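Pyruvate-formate lyase-activating enzyme (Bacteroides vulgatus ATCC 8482, PDB 3CAN) is probably a radical SAM activating enzyme, of which this domain forms a parallel beta sheet flanked by helices. Local coordinates at residues 24-29 with 52-57; 87-90 with 94-97. All coordinates share one frame; numbering follows the deposited sequence. Where two conformers were deposited one is given.

Interaction 1. Residues 24-29 with 52-57; sequences ILKRCG and MRNCEL
The backbone O of Leu25 is gripped twice: it accepts the helical bond from Gly29 N, at 2.9 Å, and a hydrogen bond from Arg35 NH1. Arg35 also forms a salt bridge with Glu56 through NH2, so polar links between the two segments run through this one arginine. The side chain of Leu25 lies against the backbone O of Asn54, with Leu25 CB 3.3 Å from Asn54 O and CG, CD1 and CD2 close behind. These are van der Waals contacts, with the leucine branch laid against the oxygen. Leu25 CG stands beside its own backbone N and anti to its carbonyl carbon (chi1 -72°), while CB meets Asn54 CB at 4.0 Å. CD2 reaches on to the next residue, 4.4 Å from Cys55 CB, and Leu25 and Cys55 both rest on Val37 of strand 35-38.

One residue along the helix, Lys26 crosses the Asn54 amide obliquely. Its chain is extended beyond CG, so alternate methylenes face the amide oxygen: CG is 3.3 Å from Asn54 OD1 and CE is 3.6 Å from it. CE also passes 4.0 Å from Asn54 ND2, so the aliphatic part of the exposed lysine lies along the amide. The other end of the amide is fixed from its own side, since ND2 is hydrogen-bonded to Glu50 O in helix 45-53. That bond restrains the rotation of the amide and helps hold OD1 against the lysine.

On another side of helix 18-30, Ile24 and Arg27 pack on Ile24 of the second subunit. The contact thus joins helix 18-30 to the turn between helix 45-53 and strand 57-61, the packing of successive beta-alpha units in a parallel alpha/beta fold such as that of the radical SAM superfamily.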
loop_
_atom_site.group_PDB
_atom_site.type_symbol
_atom_site.label_atom_id
_atom_site.label_comp_id
_atom_site.label_asym_id
_atom_site.label_seq_id
_atom_site.Cartn_x
_atom_site.Cartn_y
_atom_site.Cartn_z
ATOM N N ILE A 24 1.733 0.691 20.727
ATOM C CA ILE A 24 2.245 1.553 19.660
ATOM C C ILE A 24 1.110 2.397 19.097
ATOM O O ILE A 24 1.272 3.587 18.860
ATOM C CB ILE A 24 2.911 0.737 18.553
ATOM C CG1 ILE A 24 4.145 -0.015 19.083
ATOM C CG2 ILE A 24 3.269 1.662 17.357
ATOM C CD1 ILE A 24 5.198 0.839 19.796
ATOM N N LEU A 25 -0.049 1.784 18.883
ATOM C CA LEU A 25 -1.222 2.537 18.429
ATOM C C LEU A 25 -1.569 3.683 19.388
ATOM O O LEU A 25 -1.815 4.805 18.953
ATOM C CB LEU A 25 -2.415 1.600 18.252
ATOM C CG LEU A 25 -2.340 0.650 17.054
ATOM C CD1 LEU A 25 -3.510 -0.345 17.118
ATOM C CD2 LEU A 25 -2.376 1.399 15.717
ATOM N N LYS A 26 -1.568 3.411 20.688
ATOM C CA LYS A 26 -1.810 4.476 21.670
ATOM C C LYS A 26 -0.795 5.618 21.566
ATOM O O LYS A 26 -1.167 6.793 21.556
ATOM C CB LYS A 26 -1.830 3.908 23.083
ATOM C CG LYS A 26 -3.115 3.167 23.372
ATOM C CD LYS A 26 -3.119 2.485 24.709
ATOM C CE LYS A 26 -4.497 1.963 25.033
ATOM N NZ LYS A 26 -4.464 1.175 26.302
ATOM N N ARG A 27 0.479 5.272 21.460
ATOM C CA ARG A 27 1.544 6.270 21.324
ATOM C C ARG A 27 1.366 7.127 20.067
ATOM O O ARG A 27 1.519 8.350 20.103
ATOM C CB ARG A 27 2.912 5.587 21.303
ATOM C CG ARG A 27 3.313 4.994 22.643
ATOM C CD ARG A 27 4.535 4.106 22.521
ATOM N NE ARG A 27 4.842 3.463 23.787
ATOM C CZ ARG A 27 5.539 4.032 24.761
ATOM N NH1 ARG A 27 6.048 5.245 24.608
ATOM N NH2 ARG A 27 5.742 3.375 25.891
ATOM N N CYS A 28 1.032 6.484 18.956
ATOM C CA CYS A 28 0.786 7.200 17.700
ATOM C C CYS A 28 -0.430 8.135 17.802
ATOM O O CYS A 28 -0.408 9.251 17.275
ATOM C CB CYS A 28 0.634 6.214 16.544
ATOM S SG CYS A 28 2.175 5.386 16.074
ATOM N N GLY A 29 -1.468 7.691 18.499
ATOM C CA GLY A 29 -2.662 8.519 18.714
ATOM C C GLY A 29 -2.335 9.805 19.462
ATOM O O GLY A 29 -2.824 10.883 19.116
HETATM N N MSE A 52 -9.868 -1.374 17.413
HETATM C CA MSE A 52 -10.785 -0.318 16.960
HETATM C C MSE A 52 -10.802 0.908 17.885
HETATM O O MSE A 52 -10.952 2.032 17.426
HETATM C CB MSE A 52 -12.196 -0.869 16.768
HETATM C CG MSE A 52 -12.352 -1.754 15.556
HETATM SE SE MSE A 52 -14.214 -2.211 15.191
HETATM C CE MSE A 52 -14.520 -3.446 16.648
ATOM N N ARG A 53 -10.625 0.706 19.185
ATOM C CA ARG A 53 -10.555 1.827 20.102
ATOM C C ARG A 53 -9.293 2.677 19.920
ATOM O O ARG A 53 -9.228 3.811 20.416
ATOM C CB ARG A 53 -10.649 1.333 21.545
ATOM C CG ARG A 53 -12.044 0.921 21.939
ATOM C CD ARG A 53 -12.156 0.745 23.441
ATOM N NE ARG A 53 -11.743 -0.586 23.838
ATOM C CZ ARG A 53 -12.531 -1.663 23.818
ATOM N NH1 ARG A 53 -12.043 -2.833 24.179
ATOM N NH2 ARG A 53 -13.803 -1.591 23.436
ATOM N N ASN A 54 -8.309 2.149 19.188
ATOM C CA ASN A 54 -7.002 2.776 19.088
ATOM C C ASN A 54 -6.513 2.932 17.649
ATOM O O ASN A 54 -5.312 2.923 17.382
ATOM C CB ASN A 54 -6.002 1.991 19.927
ATOM C CG ASN A 54 -6.344 2.031 21.416
ATOM O OD1 ASN A 54 -6.155 3.060 22.084
ATOM N ND2 ASN A 54 -6.871 0.923 21.930
ATOM N N CYS A 55 -7.449 3.093 16.722
ATOM C CA CYS A 55 -7.064 3.425 15.354
ATOM C C CYS A 55 -8.204 4.093 14.627
ATOM O O CYS A 55 -9.304 4.237 15.172
ATOM C CB CYS A 55 -6.539 2.200 14.601
ATOM S SG CYS A 55 -7.801 1.000 14.105
ATOM N N GLU A 56 -7.918 4.527 13.408
ATOM C CA GLU A 56 -8.861 5.256 12.579
ATOM C C GLU A 56 -9.554 4.395 11.516
ATOM O O GLU A 56 -10.623 4.770 11.028
ATOM C CB GLU A 56 -8.140 6.407 11.882
ATOM C CG GLU A 56 -7.956 7.630 12.711
ATOM C CD GLU A 56 -6.987 7.473 13.857
ATOM O OE1 GLU A 56 -5.922 6.842 13.712
ATOM O OE2 GLU A 56 -7.275 8.031 14.924
ATOM N N LEU A 57 -8.942 3.268 11.132
ATOM C CA LEU A 57 -9.372 2.493 9.970
ATOM C C LEU A 57 -8.865 1.068 10.071
ATOM O O LEU A 57 -7.701 0.854 10.437
ATOM C CB LEU A 57 -8.776 3.121 8.704
ATOM C CG LEU A 57 -9.069 2.475 7.366
ATOM C CD1 LEU A 57 -10.565 2.607 7.037
ATOM C CD2 LEU A 57 -8.207 3.118 6.253
#

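Interaction 2. Residues 87-90 with 94-97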
loop_
_atom_site.group_PDB
_atom_site.type_symbol
_atom_site.label_atom_id
_atom_site.label_comp_id
_atom_site.label_asym_id
_atom_site.label_seq_id
_atom_site.Cartn_x
_atom_site.Cartn_y
_atom_site.Cartn_z
ATOM N N ARG A 87 -17.799 -8.481 12.261
ATOM C CA ARG A 87 -17.670 -7.807 13.554
ATOM C C ARG A 87 -17.382 -6.317 13.396
ATOM O O ARG A 87 -17.985 -5.495 14.096
ATOM C CB ARG A 87 -16.615 -8.461 14.443
ATOM C CG ARG A 87 -16.832 -8.092 15.910
ATOM C CD ARG A 87 -15.846 -8.756 16.837
ATOM N NE ARG A 87 -16.073 -8.325 18.221
ATOM C CZ ARG A 87 -16.982 -8.854 19.046
ATOM N NH1 ARG A 87 -17.104 -8.381 20.282
ATOM N NH2 ARG A 87 -17.761 -9.860 18.655
ATOM N N VAL A 88 -16.478 -5.968 12.487
ATOM C CA VAL A 88 -16.159 -4.574 12.236
ATOM C C VAL A 88 -17.376 -3.825 11.681
ATOM O O VAL A 88 -17.681 -2.705 12.110
ATOM C CB VAL A 88 -14.948 -4.454 11.302
ATOM C CG1 VAL A 88 -14.599 -2.997 11.050
ATOM C CG2 VAL A 88 -13.748 -5.213 11.913
ATOM N N ALA A 89 -18.075 -4.455 10.745
ATOM C CA ALA A 89 -19.287 -3.870 10.171
ATOM C C ALA A 89 -20.355 -3.612 11.240
ATOM O O ALA A 89 -20.996 -2.540 11.259
ATOM C CB ALA A 89 -19.830 -4.773 9.079
ATOM N N GLU A 90 -20.548 -4.591 12.131
ATOM C CA GLU A 90 -21.554 -4.472 13.202
ATOM C C GLU A 90 -21.175 -3.430 14.260
ATOM O O GLU A 90 -22.044 -2.893 14.961
ATOM C CB GLU A 90 -21.792 -5.830 13.876
ATOM C CG GLU A 90 -22.568 -6.803 13.002
ATOM C CD GLU A 90 -22.734 -8.190 13.615
ATOM O OE1 GLU A 90 -22.130 -8.482 14.672
ATOM O OE2 GLU A 90 -23.471 -8.998 13.022
ATOM N N PRO A 94 -15.103 2.265 10.390
ATOM C CA PRO A 94 -14.618 2.304 9.018
ATOM C C PRO A 94 -13.624 1.189 8.679
ATOM O O PRO A 94 -12.679 0.930 9.440
ATOM C CB PRO A 94 -13.921 3.666 8.901
ATOM C CG PRO A 94 -14.019 4.315 10.190
ATOM C CD PRO A 94 -14.705 3.464 11.160
ATOM N N TYR A 95 -13.837 0.561 7.533
ATOM C CA TYR A 95 -12.922 -0.458 7.052
ATOM C C TYR A 95 -12.805 -0.435 5.539
ATOM O O TYR A 95 -13.743 -0.021 4.827
ATOM C CB TYR A 95 -13.341 -1.852 7.551
ATOM C CG TYR A 95 -14.665 -2.384 7.007
ATOM C CD1 TYR A 95 -14.690 -3.384 6.044
ATOM C CD2 TYR A 95 -15.879 -1.901 7.477
ATOM C CE1 TYR A 95 -15.887 -3.881 5.546
ATOM C CE2 TYR A 95 -17.090 -2.398 6.984
ATOM C CZ TYR A 95 -17.082 -3.378 6.025
ATOM O OH TYR A 95 -18.277 -3.866 5.543
ATOM N N TYR A 96 -11.651 -0.887 5.058
ATOM C CA TYR A 96 -11.407 -1.136 3.646
ATOM C C TYR A 96 -11.301 -2.646 3.450
ATOM O O TYR A 96 -10.757 -3.361 4.306
ATOM C CB TYR A 96 -10.061 -0.561 3.174
ATOM C CG TYR A 96 -9.899 0.935 3.053
ATOM C CD1 TYR A 96 -10.853 1.833 3.501
ATOM C CD2 TYR A 96 -8.720 1.451 2.519
ATOM C CE1 TYR A 96 -10.647 3.221 3.388
ATOM C CE2 TYR A 96 -8.511 2.813 2.399
ATOM C CZ TYR A 96 -9.479 3.689 2.832
ATOM O OH TYR A 96 -9.242 5.038 2.713
ATOM N N ILE A 97 -11.776 -3.111 2.299
ATOM C CA ILE A 97 -11.579 -4.487 1.873
ATOM C C ILE A 97 -10.604 -4.498 0.694
ATOM O O ILE A 97 -10.769 -3.743 -0.259
ATOM C CB ILE A 97 -12.907 -5.140 1.449
ATOM C CG1 ILE A 97 -13.835 -5.274 2.661
ATOM C CG2 ILE A 97 -12.642 -6.515 0.807
ATOM C CD1 ILE A 97 -13.405 -6.332 3.695
#
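Val88 and Tyr95 meet with their side chains crossing at a slant, where the last turn of helix 79-90 packs against the start of strand 95-101; the helix lies in the crossover of the beta-alpha-beta unit that joins parallel strands 57-61 and 95-101. Both residues direct their CB toward the opposing segment. In the conformer described, one of two modelled for Val88, CG1 is anti to the backbone N and beside the carbonyl carbon. From there it comes 3.9 Å from Tyr95 CB and 4.0 Å from Tyr95 CD2, touching CB and the near part of the ring.

Tyr95 has CG between its backbone N and carbonyl carbon (chi1 66°), which carries the ring along the helix from Val88 to Ala89. The far half of the ring therefore meets the smaller residue, with CE2 4.1 Å from Ala89 CA and 4.2 Å from Ala89 CB. Two strand positions on, Ile97 CD1 lies in the ring plane at the edge.

Leu122 touches both Ala89 and Tyr95, and Val88 also rests on Leu58 and Val48, so the buried apolar patch continues to strand 57-61 and helix 45-53. The phenol end is held after helix 109-121: Tyr95 OH passes 4.0 Å from Ala89 CB and is hydrogen-bonded to the carbonyl O of Arg124.

How the interactions relate
After strand 6-10, helix 18-30 leads through strand 35-38 and helix 45-53 to the turn at residues 54-56, where interaction 1 closes a loop of 22 intervening residues. The chain then runs along strand 57-61 and through helices 67-74 and 79-90, after which interaction 2 closes a short turn of three residues. The two follow in series, neither nested nor crossed, with centres about 16 Å apart. They meet where adjacent strands begin: Leu57 CD1 packs 3.6 Å from Tyr96 CD1, and Glu56 O lies 3.5 Å from Pro94 CG. Interaction 1 ties helix 18-30 to the loop leading into strand 57-61, interaction 2 ties helix 79-90 to strand 95-101.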